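Local coordinates for HMG-CoA Lyase (Bacillus subtilis subsp. subtilis, PDB 1YDO), which belongs to the HMGL-like family of TIM-barrel proteins, adopting an eight-stranded parallel barrel fold in an assembly of two chains, at residues 209-214 and 238-243; 214-219 and 248-253; 218-223 and 256-261. One frame throughout, in Å; residues are numbered along the deposited sequence.

Interaction 1. Residues 209-214 and 238-243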
ATOM      1  N   HIS A 209       6.922   1.550  -7.957  1.00 45.15           N
ATOM      2  CA  HIS A 209       5.766   0.939  -8.618  1.00 45.49           C
ATOM      3  C   HIS A 209       5.123  -0.001  -7.600  1.00 44.85           C
ATOM      4  O   HIS A 209       5.756  -0.965  -7.180  1.00 45.03           O
ATOM      5  CB  HIS A 209       6.215   0.142  -9.850  1.00 46.03           C
ATOM      6  CG  HIS A 209       6.418   0.980 -11.075  1.00 47.37           C
ATOM      7  ND1 HIS A 209       6.928   0.474 -12.243  1.00 48.80           N
ATOM      8  CD2 HIS A 209       6.175   2.296 -11.300  1.00 48.22           C
ATOM      9  CE1 HIS A 209       6.999   1.442 -13.147  1.00 49.85           C
ATOM     10  NE2 HIS A 209       6.548   2.553 -12.597  1.00 48.63           N
ATOM     11  N   ASP A 210       3.885   0.246  -7.182  1.00 43.82           N
ATOM     12  CA  ASP A 210       3.339  -0.689  -6.212  1.00 43.68           C
ATOM     13  C   ASP A 210       2.609  -1.848  -6.855  1.00 42.86           C
ATOM     14  O   ASP A 210       1.471  -2.154  -6.512  1.00 41.03           O
ATOM     15  CB  ASP A 210       2.450  -0.004  -5.160  1.00 44.38           C
ATOM     16  CG  ASP A 210       1.181   0.545  -5.737  1.00 44.51           C
ATOM     17  OD1 ASP A 210       1.268   1.199  -6.795  1.00 44.11           O
ATOM     18  OD2 ASP A 210       0.101   0.338  -5.130  1.00 44.30           O
ATOM     19  N   THR A 211       3.289  -2.488  -7.801  1.00 42.40           N
ATOM     20  CA  THR A 211       2.742  -3.654  -8.457  1.00 40.32           C
ATOM     21  C   THR A 211       2.539  -4.704  -7.356  1.00 38.78           C
ATOM     22  O   THR A 211       1.669  -5.553  -7.457  1.00 38.68           O
ATOM     23  CB  THR A 211       3.719  -4.197  -9.487  1.00 41.04           C
ATOM     24  OG1 THR A 211       3.936  -3.216 -10.507  1.00 41.91           O
ATOM     25  CG2 THR A 211       3.182  -5.467 -10.106  1.00 39.80           C
ATOM     26  N   ARG A 212       3.346  -4.630  -6.305  1.00 37.74           N
ATOM     27  CA  ARG A 212       3.224  -5.548  -5.189  1.00 36.66           C
ATOM     28  C   ARG A 212       2.638  -4.834  -3.972  1.00 34.63           C
ATOM     29  O   ARG A 212       2.636  -5.357  -2.860  1.00 34.02           O
ATOM     30  CB  ARG A 212       4.586  -6.154  -4.840  1.00 38.43           C
ATOM     31  CG  ARG A 212       4.803  -7.546  -5.404  1.00 41.71           C
ATOM     32  CD  ARG A 212       4.677  -7.599  -6.922  1.00 43.39           C
ATOM     33  NE  ARG A 212       4.775  -8.975  -7.408  1.00 44.69           N
ATOM     34  CZ  ARG A 212       5.916  -9.634  -7.571  1.00 44.84           C
ATOM     35  NH1 ARG A 212       7.071  -9.043  -7.296  1.00 47.20           N
ATOM     36  NH2 ARG A 212       5.900 -10.889  -7.998  1.00 44.82           N
ATOM     37  N   GLY A 213       2.145  -3.626  -4.208  1.00 33.10           N
ATOM     38  CA  GLY A 213       1.562  -2.823  -3.157  1.00 30.52           C
ATOM     39  C   GLY A 213       2.523  -2.494  -2.035  1.00 29.16           C
ATOM     40  O   GLY A 213       2.109  -2.433  -0.881  1.00 29.47           O
ATOM     41  N   THR A 214       3.797  -2.265  -2.348  1.00 26.95           N
ATOM     42  CA  THR A 214       4.758  -1.950  -1.301  1.00 26.69           C
ATOM     43  C   THR A 214       5.337  -0.571  -1.472  1.00 25.40           C
ATOM     44  O   THR A 214       6.219  -0.169  -0.726  1.00 24.27           O
ATOM     45  CB  THR A 214       5.909  -2.995  -1.244  1.00 28.76           C
ATOM     46  OG1 THR A 214       6.460  -3.170  -2.548  1.00 31.07           O
ATOM     47  CG2 THR A 214       5.404  -4.349  -0.758  1.00 31.32           C
ATOM     48  N   GLY A 238      -1.416   3.732 -15.488  1.00 44.39           N
ATOM     49  CA  GLY A 238      -0.278   2.968 -15.957  1.00 47.53           C
ATOM     50  C   GLY A 238      -0.113   1.608 -15.320  1.00 49.76           C
ATOM     51  O   GLY A 238       0.213   1.491 -14.135  1.00 49.71           O
ATOM     52  N   GLY A 239      -0.333   0.574 -16.124  1.00 51.44           N
ATOM     53  CA  GLY A 239      -0.187  -0.778 -15.637  1.00 53.67           C
ATOM     54  C   GLY A 239       1.243  -1.220 -15.845  1.00 55.01           C
ATOM     55  O   GLY A 239       2.009  -0.548 -16.540  1.00 54.77           O
ATOM     56  N   CYS A 240       1.611  -2.341 -15.238  1.00 56.98           N
ATOM     57  CA  CYS A 240       2.959  -2.870 -15.376  1.00 60.34           C
ATOM     58  C   CYS A 240       2.983  -3.836 -16.562  1.00 61.85           C
ATOM     59  O   CYS A 240       2.279  -4.843 -16.561  1.00 61.61           O
ATOM     60  CB  CYS A 240       3.376  -3.595 -14.091  1.00 61.33           C
ATOM     61  SG  CYS A 240       5.120  -4.073 -14.027  1.00 62.07           S
ATOM     62  N   PRO A 241       3.787  -3.530 -17.597  1.00 64.08           N
ATOM     63  CA  PRO A 241       3.881  -4.389 -18.784  1.00 65.88           C
ATOM     64  C   PRO A 241       4.442  -5.769 -18.468  1.00 67.60           C
ATOM     65  O   PRO A 241       4.158  -6.734 -19.171  1.00 67.50           O
ATOM     66  CB  PRO A 241       4.781  -3.586 -19.725  1.00 64.76           C
ATOM     67  CG  PRO A 241       5.663  -2.843 -18.788  1.00 64.29           C
ATOM     68  CD  PRO A 241       4.702  -2.378 -17.713  1.00 64.81           C
ATOM     69  N   TYR A 242       5.233  -5.849 -17.401  1.00 69.76           N
ATOM     70  CA  TYR A 242       5.827  -7.108 -16.970  1.00 72.31           C
ATOM     71  C   TYR A 242       4.752  -7.989 -16.314  1.00 72.76           C
ATOM     72  O   TYR A 242       4.876  -9.214 -16.280  1.00 72.78           O
ATOM     73  CB  TYR A 242       6.970  -6.829 -15.984  1.00 75.31           C
ATOM     74  CG  TYR A 242       7.791  -8.047 -15.589  1.00 79.25           C
ATOM     75  CD1 TYR A 242       8.376  -8.871 -16.565  1.00 80.29           C
ATOM     76  CD2 TYR A 242       8.010  -8.365 -14.235  1.00 80.25           C
ATOM     77  CE1 TYR A 242       9.163  -9.982 -16.203  1.00 80.96           C
ATOM     78  CE2 TYR A 242       8.796  -9.474 -13.863  1.00 80.90           C
ATOM     79  CZ  TYR A 242       9.366 -10.275 -14.851  1.00 81.17           C
ATOM     80  OH  TYR A 242      10.147 -11.354 -14.489  1.00 80.91           O
ATOM     81  N   ALA A 243       3.694  -7.361 -15.805  1.00 73.34           N
ATOM     82  CA  ALA A 243       2.592  -8.076 -15.163  1.00 73.32           C
ATOM     83  C   ALA A 243       1.266  -7.356 -15.435  1.00 73.89           C
ATOM     84  O   ALA A 243       0.851  -6.494 -14.659  1.00 73.75           O
ATOM     85  CB  ALA A 243       2.836  -8.175 -13.664  1.00 72.81           C
TER
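Thr211 and Cys240 show how two connecting segments of a barrel protein can meet through a few side-chain atoms while the one polar group among them is bonded elsewhere. The van der Waals part centres on the threonine hydroxyl, whose OG1 lies 3.6 Å from Cys240 CB and 3.8 Å from Cys240 SG. A first torsion of -63° places OG1 beside the backbone N of Thr211 and leaves the methyl CG2 anti to that N, where it comes within 4.5 Å of Ala243 CB. Thr211 therefore faces both ends of the Cys240-Ala243 turn, its oxygen near the cysteine and its methyl more loosely near the alanine.

The hydroxyl finds its polar partner outside the two segments, in a hydrogen bond with the carbonyl oxygen of Ser247, which would favour this rotation of the side chain.

Residues 209-214 link the seventh strand of the TIM barrel, 204-207, to the helix that follows it. Residues 238-243 come after the eighth strand, 229-232, and include a short, weakly bonded strand at 239-240; the contact thus joins two successive connections beyond the C-terminal ends of the barrel strands.

Backbone bonds shape both segments. Asp210 sits at the centre of an inverse gamma turn, closed by a weak bond from Thr211 N to His209 O, and Gly213 N reaches Asp210 O at 2.8 Å. Cys240 to Ala243 form a type I turn, with Ala243 N 3.0 Å from Cys240 O, bringing CB of both ends to the side facing Thr211.

The second subunit packs here too, Val295 of that chain lying on Thr211.

Interaction 2. Residues 214-219 and 248-253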
ATOM      1  N   THR A 214       3.797  -2.265  -2.348  1.00 26.95           N
ATOM      2  CA  THR A 214       4.758  -1.950  -1.301  1.00 26.69           C
ATOM      3  C   THR A 214       5.337  -0.571  -1.472  1.00 25.40           C
ATOM      4  O   THR A 214       6.219  -0.169  -0.726  1.00 24.27           O
ATOM      5  CB  THR A 214       5.909  -2.995  -1.244  1.00 28.76           C
ATOM      6  OG1 THR A 214       6.460  -3.170  -2.548  1.00 31.07           O
ATOM      7  CG2 THR A 214       5.404  -4.349  -0.758  1.00 31.32           C
ATOM      8  N   ALA A 215       4.802   0.157  -2.445  1.00 24.61           N
ATOM      9  CA  ALA A 215       5.262   1.506  -2.744  1.00 24.66           C
ATOM     10  C   ALA A 215       5.329   2.432  -1.548  1.00 24.54           C
ATOM     11  O   ALA A 215       6.403   2.899  -1.175  1.00 26.62           O
ATOM     12  CB  ALA A 215       4.382   2.134  -3.799  1.00 25.25           C
ATOM     13  N   LEU A 216       4.177   2.729  -0.969  1.00 22.28           N
ATOM     14  CA  LEU A 216       4.139   3.626   0.164  1.00 20.70           C
ATOM     15  C   LEU A 216       5.050   3.147   1.285  1.00 20.76           C
ATOM     16  O   LEU A 216       5.670   3.955   1.968  1.00 21.21           O
ATOM     17  CB  LEU A 216       2.700   3.775   0.641  1.00 20.38           C
ATOM     18  CG  LEU A 216       1.913   4.965   0.089  1.00 18.45           C
ATOM     19  CD1 LEU A 216       2.027   5.053  -1.402  1.00 14.65           C
ATOM     20  CD2 LEU A 216       0.475   4.820   0.509  1.00 20.24           C
ATOM     21  N   ALA A 217       5.134   1.832   1.455  1.00 21.46           N
ATOM     22  CA  ALA A 217       5.986   1.235   2.478  1.00 21.63           C
ATOM     23  C   ALA A 217       7.431   1.590   2.194  1.00 22.06           C
ATOM     24  O   ALA A 217       8.171   2.018   3.072  1.00 23.45           O
ATOM     25  CB  ALA A 217       5.819  -0.261   2.482  1.00 23.02           C
ATOM     26  N   ASN A 218       7.837   1.397   0.957  1.00 23.56           N
ATOM     27  CA  ASN A 218       9.189   1.741   0.586  1.00 25.66           C
ATOM     28  C   ASN A 218       9.382   3.234   0.746  1.00 27.86           C
ATOM     29  O   ASN A 218      10.458   3.703   1.088  1.00 29.45           O
ATOM     30  CB  ASN A 218       9.473   1.330  -0.861  1.00 24.64           C
ATOM     31  CG  ASN A 218       9.376  -0.167  -1.066  1.00 23.72           C
ATOM     32  OD1 ASN A 218       9.822  -0.944  -0.223  1.00 22.97           O
ATOM     33  ND2 ASN A 218       8.805  -0.579  -2.188  1.00 21.46           N
HETATM   34  N   MSE A 219       8.333   3.998   0.512  1.00 31.56           N
HETATM   35  CA  MSE A 219       8.455   5.436   0.629  1.00 34.45           C
HETATM   36  C   MSE A 219       8.787   5.866   2.046  1.00 32.87           C
HETATM   37  O   MSE A 219       9.574   6.786   2.251  1.00 31.23           O
HETATM   38  CB  MSE A 219       7.170   6.081   0.206  1.00 41.59           C
HETATM   39  CG  MSE A 219       7.363   7.470  -0.235  1.00 51.22           C
HETATM   40 SE   MSE A 219       5.840   7.863  -1.290  1.00 69.83          SE
HETATM   41  CE  MSE A 219       6.131   6.631  -2.781  1.00 59.63           C
ATOM     42  N   GLY A 248       0.587   0.089 -11.573  1.00 66.86           N
ATOM     43  CA  GLY A 248       1.948   0.483 -11.894  1.00 63.35           C
ATOM     44  C   GLY A 248       2.566   1.325 -10.802  1.00 61.17           C
ATOM     45  O   GLY A 248       2.928   0.812  -9.739  1.00 61.86           O
ATOM     46  N   ASN A 249       2.696   2.623 -11.053  1.00 58.18           N
ATOM     47  CA  ASN A 249       3.270   3.517 -10.057  1.00 55.32           C
ATOM     48  C   ASN A 249       2.274   3.840  -8.963  1.00 52.11           C
ATOM     49  O   ASN A 249       1.063   3.693  -9.133  1.00 51.64           O
ATOM     50  CB  ASN A 249       3.750   4.814 -10.700  1.00 56.42           C
ATOM     51  CG  ASN A 249       3.333   4.926 -12.140  1.00 57.97           C
ATOM     52  OD1 ASN A 249       2.147   4.846 -12.458  1.00 58.57           O
ATOM     53  ND2 ASN A 249       4.304   5.112 -13.026  1.00 59.52           N
ATOM     54  N   ALA A 250       2.801   4.295  -7.837  1.00 48.49           N
ATOM     55  CA  ALA A 250       1.973   4.646  -6.699  1.00 43.47           C
ATOM     56  C   ALA A 250       1.044   5.791  -7.053  1.00 39.24           C
ATOM     57  O   ALA A 250       1.433   6.726  -7.736  1.00 37.06           O
ATOM     58  CB  ALA A 250       2.857   5.032  -5.522  1.00 44.23           C
ATOM     59  N   ALA A 251      -0.186   5.708  -6.565  1.00 37.25           N
ATOM     60  CA  ALA A 251      -1.183   6.732  -6.814  1.00 34.60           C
ATOM     61  C   ALA A 251      -0.780   8.035  -6.142  1.00 32.91           C
ATOM     62  O   ALA A 251      -0.666   8.097  -4.923  1.00 33.65           O
ATOM     63  CB  ALA A 251      -2.516   6.273  -6.286  1.00 34.82           C
ATOM     64  N   THR A 252      -0.574   9.076  -6.935  1.00 31.89           N
ATOM     65  CA  THR A 252      -0.186  10.374  -6.402  1.00 31.09           C
ATOM     66  C   THR A 252      -1.003  10.793  -5.193  1.00 30.39           C
ATOM     67  O   THR A 252      -0.442  11.230  -4.205  1.00 31.38           O
ATOM     68  CB  THR A 252      -0.324  11.475  -7.455  1.00 31.65           C
ATOM     69  OG1 THR A 252       0.501  11.160  -8.583  1.00 32.39           O
ATOM     70  CG2 THR A 252       0.101  12.813  -6.878  1.00 29.99           C
ATOM     71  N   GLU A 253      -2.323  10.688  -5.272  1.00 29.84           N
ATOM     72  CA  GLU A 253      -3.149  11.094  -4.154  1.00 30.27           C
ATOM     73  C   GLU A 253      -2.865  10.261  -2.917  1.00 31.40           C
ATOM     74  O   GLU A 253      -2.872  10.781  -1.806  1.00 32.98           O
ATOM     75  CB  GLU A 253      -4.631  11.026  -4.515  1.00 30.82           C
ATOM     76  CG  GLU A 253      -5.086   9.696  -5.082  1.00 33.84           C
ATOM     77  CD  GLU A 253      -4.763   9.539  -6.550  1.00 33.30           C
ATOM     78  OE1 GLU A 253      -5.523   8.843  -7.262  1.00 33.16           O
ATOM     79  OE2 GLU A 253      -3.755  10.115  -7.000  1.00 37.18           O
TER
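Leu216 leans toward Ala250 by way of a first torsion of -94°, rotated well past the usual -60°, and a second of 49°, which together swing the CD1 branch to the side where the other segment lies. Leu216 CD1 ends 4.2 Å from Ala250 CB, although the CB of the leucine does not itself face that way. Ala215, having no torsion to set, presents its methyl directly: Ala215 CB meets Ala250 CB at 3.7 Å. The Ala250 methyl thus touches two consecutive residues from the first turn of helix 215-225, and the small size of both alanines lets the backbones approach to 6.0 Å between Ala215 CA and Ala250 CA.

The contact is buried and wholly apolar. Ile255, one turn into helix 252-261, touches both Leu216 and Ala250 and extends the same patch, while backbone bonds to Ser233 hold Ala250 and Thr252 in place. Gly213 of the second subunit packs against Leu216.

The contact sets the start of helix 215-225 against the loop leading into helix 252-261, the two helices that follow the seventh and eighth strands of the TIM barrel.

Interaction 3. Residues 218-223 and 256-261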
ATOM      1  N   ASN A 218       7.837   1.397   0.957  1.00 23.56           N
ATOM      2  CA  ASN A 218       9.189   1.741   0.586  1.00 25.66           C
ATOM      3  C   ASN A 218       9.382   3.234   0.746  1.00 27.86           C
ATOM      4  O   ASN A 218      10.458   3.703   1.088  1.00 29.45           O
ATOM      5  CB  ASN A 218       9.473   1.330  -0.861  1.00 24.64           C
ATOM      6  CG  ASN A 218       9.376  -0.167  -1.066  1.00 23.72           C
ATOM      7  OD1 ASN A 218       9.822  -0.944  -0.223  1.00 22.97           O
ATOM      8  ND2 ASN A 218       8.805  -0.579  -2.188  1.00 21.46           N
HETATM    9  N   MSE A 219       8.333   3.998   0.512  1.00 31.56           N
HETATM   10  CA  MSE A 219       8.455   5.436   0.629  1.00 34.45           C
HETATM   11  C   MSE A 219       8.787   5.866   2.046  1.00 32.87           C
HETATM   12  O   MSE A 219       9.574   6.786   2.251  1.00 31.23           O
HETATM   13  CB  MSE A 219       7.170   6.081   0.206  1.00 41.59           C
HETATM   14  CG  MSE A 219       7.363   7.470  -0.235  1.00 51.22           C
HETATM   15 SE   MSE A 219       5.840   7.863  -1.290  1.00 69.83          SE
HETATM   16  CE  MSE A 219       6.131   6.631  -2.781  1.00 59.63           C
ATOM     17  N   VAL A 220       8.175   5.205   3.023  1.00 31.72           N
ATOM     18  CA  VAL A 220       8.434   5.546   4.403  1.00 32.76           C
ATOM     19  C   VAL A 220       9.906   5.344   4.707  1.00 32.61           C
ATOM     20  O   VAL A 220      10.550   6.221   5.280  1.00 34.03           O
ATOM     21  CB  VAL A 220       7.591   4.694   5.359  1.00 32.98           C
ATOM     22  CG1 VAL A 220       8.066   4.904   6.792  1.00 34.07           C
ATOM     23  CG2 VAL A 220       6.126   5.079   5.232  1.00 31.97           C
ATOM     24  N   THR A 221      10.439   4.191   4.319  1.00 31.44           N
ATOM     25  CA  THR A 221      11.854   3.900   4.540  1.00 30.02           C
ATOM     26  C   THR A 221      12.707   5.006   3.910  1.00 28.76           C
ATOM     27  O   THR A 221      13.647   5.496   4.524  1.00 28.84           O
ATOM     28  CB  THR A 221      12.238   2.552   3.918  1.00 30.48           C
ATOM     29  OG1 THR A 221      11.448   1.521   4.511  1.00 32.48           O
ATOM     30  CG2 THR A 221      13.709   2.250   4.158  1.00 28.67           C
ATOM     31  N   ALA A 222      12.369   5.388   2.683  1.00 27.44           N
ATOM     32  CA  ALA A 222      13.090   6.444   2.004  1.00 28.35           C
ATOM     33  C   ALA A 222      12.943   7.762   2.776  1.00 29.64           C
ATOM     34  O   ALA A 222      13.923   8.467   3.009  1.00 31.75           O
ATOM     35  CB  ALA A 222      12.581   6.603   0.582  1.00 27.97           C
ATOM     36  N   LEU A 223      11.725   8.103   3.177  1.00 29.71           N
ATOM     37  CA  LEU A 223      11.525   9.332   3.923  1.00 31.12           C
ATOM     38  C   LEU A 223      12.442   9.371   5.131  1.00 32.73           C
ATOM     39  O   LEU A 223      12.883  10.441   5.558  1.00 34.15           O
ATOM     40  CB  LEU A 223      10.080   9.453   4.387  1.00 30.31           C
ATOM     41  CG  LEU A 223       9.131  10.079   3.384  1.00 28.79           C
ATOM     42  CD1 LEU A 223       7.724   9.872   3.874  1.00 28.62           C
ATOM     43  CD2 LEU A 223       9.437  11.552   3.205  1.00 28.48           C
ATOM     44  N   VAL A 256       0.216  11.735  -1.544  1.00 27.55           N
ATOM     45  CA  VAL A 256      -0.047  13.045  -0.972  1.00 28.36           C
ATOM     46  C   VAL A 256      -0.807  12.898   0.331  1.00 29.74           C
ATOM     47  O   VAL A 256      -0.525  13.600   1.298  1.00 31.33           O
ATOM     48  CB  VAL A 256      -0.885  13.922  -1.920  1.00 28.64           C
ATOM     49  CG1 VAL A 256      -1.249  15.215  -1.236  1.00 28.84           C
ATOM     50  CG2 VAL A 256      -0.104  14.201  -3.188  1.00 29.19           C
ATOM     51  N   TYR A 257      -1.767  11.984   0.369  1.00 29.21           N
ATOM     52  CA  TYR A 257      -2.550  11.804   1.572  1.00 30.73           C
ATOM     53  C   TYR A 257      -1.708  11.362   2.748  1.00 31.65           C
ATOM     54  O   TYR A 257      -1.644  12.038   3.772  1.00 32.05           O
ATOM     55  CB  TYR A 257      -3.665  10.784   1.348  1.00 33.50           C
ATOM     56  CG  TYR A 257      -4.357  10.336   2.629  1.00 32.73           C
ATOM     57  CD1 TYR A 257      -3.892   9.239   3.355  1.00 34.33           C
ATOM     58  CD2 TYR A 257      -5.453  11.030   3.123  1.00 33.22           C
ATOM     59  CE1 TYR A 257      -4.505   8.847   4.557  1.00 35.81           C
ATOM     60  CE2 TYR A 257      -6.078  10.649   4.317  1.00 34.48           C
ATOM     61  CZ  TYR A 257      -5.598   9.558   5.031  1.00 34.78           C
ATOM     62  OH  TYR A 257      -6.201   9.183   6.212  1.00 35.28           O
HETATM   63  N   MSE A 258      -1.065  10.218   2.603  1.00 32.48           N
HETATM   64  CA  MSE A 258      -0.270   9.711   3.691  1.00 34.19           C
HETATM   65  C   MSE A 258       0.728  10.730   4.213  1.00 33.72           C
HETATM   66  O   MSE A 258       0.930  10.856   5.421  1.00 33.09           O
HETATM   67  CB  MSE A 258       0.464   8.455   3.273  1.00 36.91           C
HETATM   68  CG  MSE A 258       1.235   7.864   4.413  1.00 41.70           C
HETATM   69 SE   MSE A 258       2.391   6.508   3.772  1.00 47.69          SE
HETATM   70  CE  MSE A 258       3.551   7.604   2.679  1.00 43.99           C
ATOM     71  N   LEU A 259       1.354  11.454   3.300  1.00 33.68           N
ATOM     72  CA  LEU A 259       2.326  12.453   3.695  1.00 33.28           C
ATOM     73  C   LEU A 259       1.662  13.533   4.528  1.00 33.49           C
ATOM     74  O   LEU A 259       2.240  14.011   5.493  1.00 33.43           O
ATOM     75  CB  LEU A 259       2.990  13.064   2.462  1.00 33.51           C
ATOM     76  CG  LEU A 259       3.975  12.143   1.733  1.00 33.74           C
ATOM     77  CD1 LEU A 259       4.327  12.737   0.381  1.00 33.34           C
ATOM     78  CD2 LEU A 259       5.215  11.949   2.588  1.00 34.15           C
ATOM     79  N   GLU A 260       0.442  13.905   4.170  1.00 34.39           N
ATOM     80  CA  GLU A 260      -0.265  14.938   4.909  1.00 35.54           C
ATOM     81  C   GLU A 260      -0.559  14.515   6.324  1.00 35.10           C
ATOM     82  O   GLU A 260      -0.323  15.262   7.268  1.00 36.73           O
ATOM     83  CB  GLU A 260      -1.571  15.308   4.207  1.00 38.96           C
ATOM     84  CG  GLU A 260      -1.385  16.191   2.988  1.00 42.94           C
ATOM     85  CD  GLU A 260      -0.667  17.492   3.316  1.00 45.34           C
ATOM     86  OE1 GLU A 260      -1.156  18.224   4.203  1.00 48.25           O
ATOM     87  OE2 GLU A 260       0.380  17.774   2.688  1.00 43.50           O
ATOM     88  N   GLN A 261      -1.081  13.312   6.480  1.00 34.07           N
ATOM     89  CA  GLN A 261      -1.389  12.814   7.808  1.00 32.85           C
ATOM     90  C   GLN A 261      -0.133  12.781   8.667  1.00 31.68           C
ATOM     91  O   GLN A 261      -0.206  12.887   9.882  1.00 30.55           O
ATOM     92  CB  GLN A 261      -1.971  11.412   7.708  1.00 34.71           C
ATOM     93  CG  GLN A 261      -3.144  11.322   6.776  1.00 36.30           C
ATOM     94  CD  GLN A 261      -4.219  12.309   7.139  1.00 40.59           C
ATOM     95  OE1 GLN A 261      -4.779  12.257   8.236  1.00 40.68           O
ATOM     96  NE2 GLN A 261      -4.518  13.228   6.219  1.00 43.71           N
TER
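Leu223 reaches across to Leu259, and its side chain can be followed outward atom by atom. CB leaves helix 215-225 in the direction of the other helix but is still too distant to touch it. At CG, set beside the backbone N by a first torsion of -86°, the branch point Leu223 CG stands 4.4 Å from Leu259 CD2. CD1 continues the chain in an extended line, with a second torsion of 169°, and makes the real contact, Leu223 CD1 lying 3.5 Å from Leu259 CD2. The other methyl is further off, with 4.3 Å between Leu223 CD2 and Leu259 CD2, so the Leu259 methyl sits nearer the CD1 branch. The two side chains cross obliquely.

Helices 215-225 and 252-261 are the outer helices that follow the seventh and eighth strands of the TIM barrel. The nearest CA atoms, Val220 CA and Leu259 CA, are 9.2 Å apart, a gap bridged by long apolar side chains. Phe230, on the eighth strand, and Pro4 and Val7, near the start of the chain, also touch Leu223.

A second pair is formed by Val220 and Met258. Met258, a selenomethionine, is extended through its first two torsions (-177° and -169°), and Met258 SE lies 4.3 Å from Val220 CG2. Both residues also meet the second subunit, Val220 packing on Pro185 of that chain and Met258 on its Thr214.

Overall arrangement
The three contacts come in the same order along both runs of chain: 209-214, 214-219 and 218-223 on one side, 238-243, 248-253 and 256-261 on the other. Interaction 1 joins connections beyond the C-terminal ends of the barrel strands. Interaction 2, its centre about 10 Å away, lies where helices 215-225 and 252-261 begin, and interaction 3, its centre about 9 Å from that of interaction 2, lies further along the same two helices. Thr214 is common to the first two, Asn218 and Met219 to the last two. Interactions 1 and 3, about 18 Å apart between centres, do not touch. Since all three reach the second subunit, this seam of the barrel also borders the dimer interface.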